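Local coordinates for molybdopterin biosynthesis moeA protein (Pyrococcus horikoshii, PDB 1WU2) that probably takes part in molybdenum cofactor biosynthesis, acting on molybdopterin at the step where molybdenum is inserted, at residues A[6-17]-A[276-287]. Residues are numbered along the deposited sequence; the frame is centred on the assembly and turned at random.
Sequences KLVPYREALKLL and FHGTTIKPGRPF
A single beta bridge, Val8 with Thr279, ties the N-terminal arm of this MoeA chain to the probable molybdopterin-binding domain, and the helix that follows packs against Phe276 and Phe287. Val8 N donates a nearly straight bond (166°) to Gly278 O at 3.3 Å. Returning across the bridge, Val8 O accepts the hydroxyl Thr279 OG1 at 3.2 Å and, more weakly, Thr280 N at 3.1 Å. With chi1 of -155°, Thr279 swings OG1 opposite its backbone N and toward Val8 O. Beside the bridge, Leu7 lays CD2 over one face of the Arg285 guanidinium. Phe276 turns its ring against the first helix: Ala13 CB sits over one face, 4.1 Å from the centroid, in a CH-pi contact, while Leu17 CD1 lies at the ring edge, 4.0 Å from Phe276 CZ. Leu17 CD1 also meets the Phe287 ring at its edge, 3.7 Å from Phe287 CZ. Replacing Phe276 by alanine is likely to leave Ala13 and Leu17 without this aromatic partner and to open a gap beneath the helix. Helix 300-319 backs this layer through Phe310, which stacks on Phe287 and touches Ala13 and Leu17; strand 276-277 lies at one edge of its sheet, beside 288-290, and strand 281-282 pairs with 343-351.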
# COMPACT_ATOMS: atom_id res chain seq x y z
N LYS A 6 -14.33 -21.87 27.01
CA LYS A 6 -14.52 -20.40 27.05
C LYS A 6 -13.69 -19.72 25.96
O LYS A 6 -12.47 -19.89 25.91
CB LYS A 6 -14.13 -19.85 28.42
CG LYS A 6 -14.64 -18.45 28.71
CD LYS A 6 -13.82 -17.75 29.80
CE LYS A 6 -12.66 -16.92 29.24
NZ LYS A 6 -12.71 -15.50 29.71
N LEU A 7 -14.35 -18.97 25.09
CA LEU A 7 -13.67 -18.20 24.05
C LEU A 7 -12.87 -17.09 24.72
O LEU A 7 -13.42 -16.33 25.51
CB LEU A 7 -14.67 -17.60 23.06
CG LEU A 7 -15.63 -18.58 22.37
CD1 LEU A 7 -16.60 -17.84 21.47
CD2 LEU A 7 -14.88 -19.64 21.58
N VAL A 8 -11.58 -16.99 24.40
CA VAL A 8 -10.75 -15.95 24.99
C VAL A 8 -10.92 -14.66 24.17
O VAL A 8 -10.90 -14.70 22.94
CB VAL A 8 -9.23 -16.38 25.17
CG1 VAL A 8 -8.97 -17.82 24.72
CG2 VAL A 8 -8.28 -15.42 24.47
N PRO A 9 -11.11 -13.52 24.84
CA PRO A 9 -11.28 -12.24 24.14
C PRO A 9 -10.15 -11.96 23.16
O PRO A 9 -9.04 -12.44 23.37
CB PRO A 9 -11.30 -11.21 25.27
CG PRO A 9 -11.73 -11.96 26.47
CD PRO A 9 -11.20 -13.35 26.31
N TYR A 10 -10.43 -11.18 22.12
CA TYR A 10 -9.45 -10.89 21.09
C TYR A 10 -8.19 -10.20 21.63
O TYR A 10 -7.09 -10.58 21.26
CB TYR A 10 -10.06 -10.02 19.99
CG TYR A 10 -9.03 -9.46 19.02
CD1 TYR A 10 -8.17 -10.31 18.32
CD2 TYR A 10 -8.90 -8.09 18.83
CE1 TYR A 10 -7.22 -9.80 17.45
CE2 TYR A 10 -7.96 -7.58 17.95
CZ TYR A 10 -7.12 -8.44 17.27
OH TYR A 10 -6.19 -7.93 16.40
N ARG A 11 -8.37 -9.20 22.49
CA ARG A 11 -7.24 -8.41 22.99
C ARG A 11 -6.32 -9.23 23.89
O ARG A 11 -5.11 -9.02 23.89
CB ARG A 11 -7.72 -7.14 23.70
CG ARG A 11 -8.35 -6.09 22.78
CD ARG A 11 -7.36 -5.37 21.86
NE ARG A 11 -8.04 -4.62 20.80
CZ ARG A 11 -7.45 -4.11 19.72
NH1 ARG A 11 -6.14 -4.24 19.52
NH2 ARG A 11 -8.18 -3.45 18.82
N GLU A 12 -6.89 -10.16 24.65
CA GLU A 12 -6.09 -11.09 25.45
C GLU A 12 -5.35 -12.08 24.56
O GLU A 12 -4.21 -12.43 24.84
CB GLU A 12 -6.96 -11.85 26.46
CG GLU A 12 -6.16 -12.77 27.38
CD GLU A 12 -7.01 -13.50 28.42
OE1 GLU A 12 -8.26 -13.41 28.37
OE2 GLU A 12 -6.41 -14.18 29.28
N ALA A 13 -6.02 -12.54 23.50
CA ALA A 13 -5.44 -13.51 22.57
C ALA A 13 -4.31 -12.90 21.76
O ALA A 13 -3.33 -13.57 21.46
CB ALA A 13 -6.51 -14.05 21.63
N LEU A 14 -4.45 -11.62 21.41
CA LEU A 14 -3.46 -10.93 20.60
C LEU A 14 -2.22 -10.66 21.43
O LEU A 14 -1.11 -10.70 20.91
CB LEU A 14 -4.04 -9.61 20.06
CG LEU A 14 -3.11 -8.80 19.14
CD1 LEU A 14 -2.84 -9.55 17.84
CD2 LEU A 14 -3.69 -7.42 18.87
N LYS A 15 -2.41 -10.39 22.72
CA LYS A 15 -1.29 -10.15 23.63
C LYS A 15 -0.51 -11.44 23.92
O LYS A 15 0.71 -11.43 23.95
CB LYS A 15 -1.78 -9.53 24.94
CG LYS A 15 -0.68 -8.88 25.78
CD LYS A 15 -0.78 -9.25 27.25
CE LYS A 15 0.01 -8.29 28.14
NZ LYS A 15 1.48 -8.48 28.00
N LEU A 16 -1.23 -12.53 24.14
CA LEU A 16 -0.61 -13.82 24.42
C LEU A 16 0.24 -14.25 23.23
O LEU A 16 1.37 -14.70 23.39
CB LEU A 16 -1.67 -14.90 24.71
CG LEU A 16 -2.36 -14.86 26.08
CD1 LEU A 16 -3.57 -15.79 26.10
CD2 LEU A 16 -1.40 -15.22 27.20
N LEU A 17 -0.32 -14.08 22.04
CA LEU A 17 0.33 -14.41 20.78
C LEU A 17 1.58 -13.56 20.51
O LEU A 17 2.64 -14.09 20.21
CB LEU A 17 -0.65 -14.25 19.62
CG LEU A 17 -0.19 -14.71 18.23
CD1 LEU A 17 -1.29 -15.49 17.53
CD2 LEU A 17 0.25 -13.53 17.37
N PHE A 276 -3.62 -20.75 23.42
CA PHE A 276 -5.08 -20.65 23.33
C PHE A 276 -5.63 -21.34 22.08
O PHE A 276 -4.89 -21.68 21.16
CB PHE A 276 -5.53 -19.18 23.38
CG PHE A 276 -4.98 -18.33 22.27
CD1 PHE A 276 -5.69 -18.16 21.09
CD2 PHE A 276 -3.76 -17.69 22.41
CE1 PHE A 276 -5.18 -17.38 20.06
CE2 PHE A 276 -3.25 -16.90 21.38
CZ PHE A 276 -3.96 -16.75 20.21
N HIS A 277 -6.94 -21.55 22.08
CA HIS A 277 -7.66 -22.19 20.99
C HIS A 277 -9.15 -21.98 21.25
O HIS A 277 -9.67 -22.38 22.29
CB HIS A 277 -7.33 -23.69 20.93
CG HIS A 277 -7.91 -24.39 19.74
ND1 HIS A 277 -7.92 -23.85 18.48
CD2 HIS A 277 -8.48 -25.61 19.63
CE1 HIS A 277 -8.49 -24.70 17.64
NE2 HIS A 277 -8.84 -25.78 18.31
N GLY A 278 -9.83 -21.36 20.29
CA GLY A 278 -11.19 -20.91 20.50
C GLY A 278 -11.11 -19.48 20.98
O GLY A 278 -10.80 -19.21 22.14
N THR A 279 -11.38 -18.55 20.07
CA THR A 279 -11.25 -17.13 20.33
C THR A 279 -12.57 -16.42 20.03
O THR A 279 -13.51 -17.01 19.50
CB THR A 279 -10.06 -16.56 19.52
OG1 THR A 279 -9.54 -15.38 20.15
CG2 THR A 279 -10.49 -16.08 18.14
N THR A 280 -12.60 -15.14 20.35
CA THR A 280 -13.83 -14.36 20.34
C THR A 280 -14.21 -13.80 18.96
O THR A 280 -15.36 -13.43 18.73
CB THR A 280 -13.71 -13.26 21.42
OG1 THR A 280 -14.22 -13.75 22.67
CG2 THR A 280 -14.56 -12.08 21.14
N ILE A 281 -13.25 -13.74 18.03
CA ILE A 281 -13.50 -13.10 16.73
C ILE A 281 -14.55 -13.83 15.89
O ILE A 281 -14.80 -15.02 16.07
CB ILE A 281 -12.18 -12.91 15.92
CG1 ILE A 281 -11.66 -14.24 15.36
CG2 ILE A 281 -11.12 -12.22 16.77
CD1 ILE A 281 -10.62 -14.07 14.27
N LYS A 282 -15.16 -13.09 14.97
CA LYS A 282 -16.20 -13.61 14.09
C LYS A 282 -16.17 -12.83 12.76
O LYS A 282 -16.40 -11.63 12.77
CB LYS A 282 -17.58 -13.45 14.74
CG LYS A 282 -18.71 -14.16 14.00
CD LYS A 282 -20.08 -13.65 14.43
CE LYS A 282 -21.20 -14.17 13.52
NZ LYS A 282 -21.91 -13.07 12.81
N PRO A 283 -15.89 -13.49 11.64
CA PRO A 283 -15.54 -14.92 11.58
C PRO A 283 -14.13 -15.20 12.11
O PRO A 283 -13.43 -14.27 12.52
CB PRO A 283 -15.61 -15.23 10.08
CG PRO A 283 -15.33 -13.93 9.41
CD PRO A 283 -15.91 -12.88 10.30
N GLY A 284 -13.73 -16.47 12.10
CA GLY A 284 -12.40 -16.88 12.53
C GLY A 284 -12.32 -17.35 13.97
O GLY A 284 -11.23 -17.42 14.54
N ARG A 285 -13.47 -17.69 14.55
CA ARG A 285 -13.58 -18.09 15.96
C ARG A 285 -12.64 -19.24 16.37
O ARG A 285 -11.97 -19.13 17.39
CB ARG A 285 -15.05 -18.41 16.30
CG ARG A 285 -15.30 -19.60 17.23
CD ARG A 285 -16.77 -19.82 17.54
NE ARG A 285 -16.99 -21.04 18.32
CZ ARG A 285 -18.10 -21.33 19.00
NH1 ARG A 285 -19.14 -20.49 19.02
NH2 ARG A 285 -18.17 -22.47 19.67
N PRO A 286 -12.58 -20.34 15.61
CA PRO A 286 -11.75 -21.49 15.99
C PRO A 286 -10.22 -21.29 15.88
O PRO A 286 -9.49 -22.28 15.94
CB PRO A 286 -12.20 -22.59 15.02
CG PRO A 286 -13.46 -22.07 14.37
CD PRO A 286 -13.32 -20.59 14.35
N PHE A 287 -9.75 -20.05 15.74
CA PHE A 287 -8.32 -19.77 15.67
C PHE A 287 -7.61 -20.11 16.99
O PHE A 287 -8.13 -19.82 18.07
CB PHE A 287 -8.08 -18.29 15.32
CG PHE A 287 -6.64 -17.87 15.39
CD1 PHE A 287 -5.77 -18.12 14.34
CD2 PHE A 287 -6.16 -17.21 16.51
CE1 PHE A 287 -4.43 -17.73 14.41
CE2 PHE A 287 -4.83 -16.83 16.59
CZ PHE A 287 -3.97 -17.09 15.54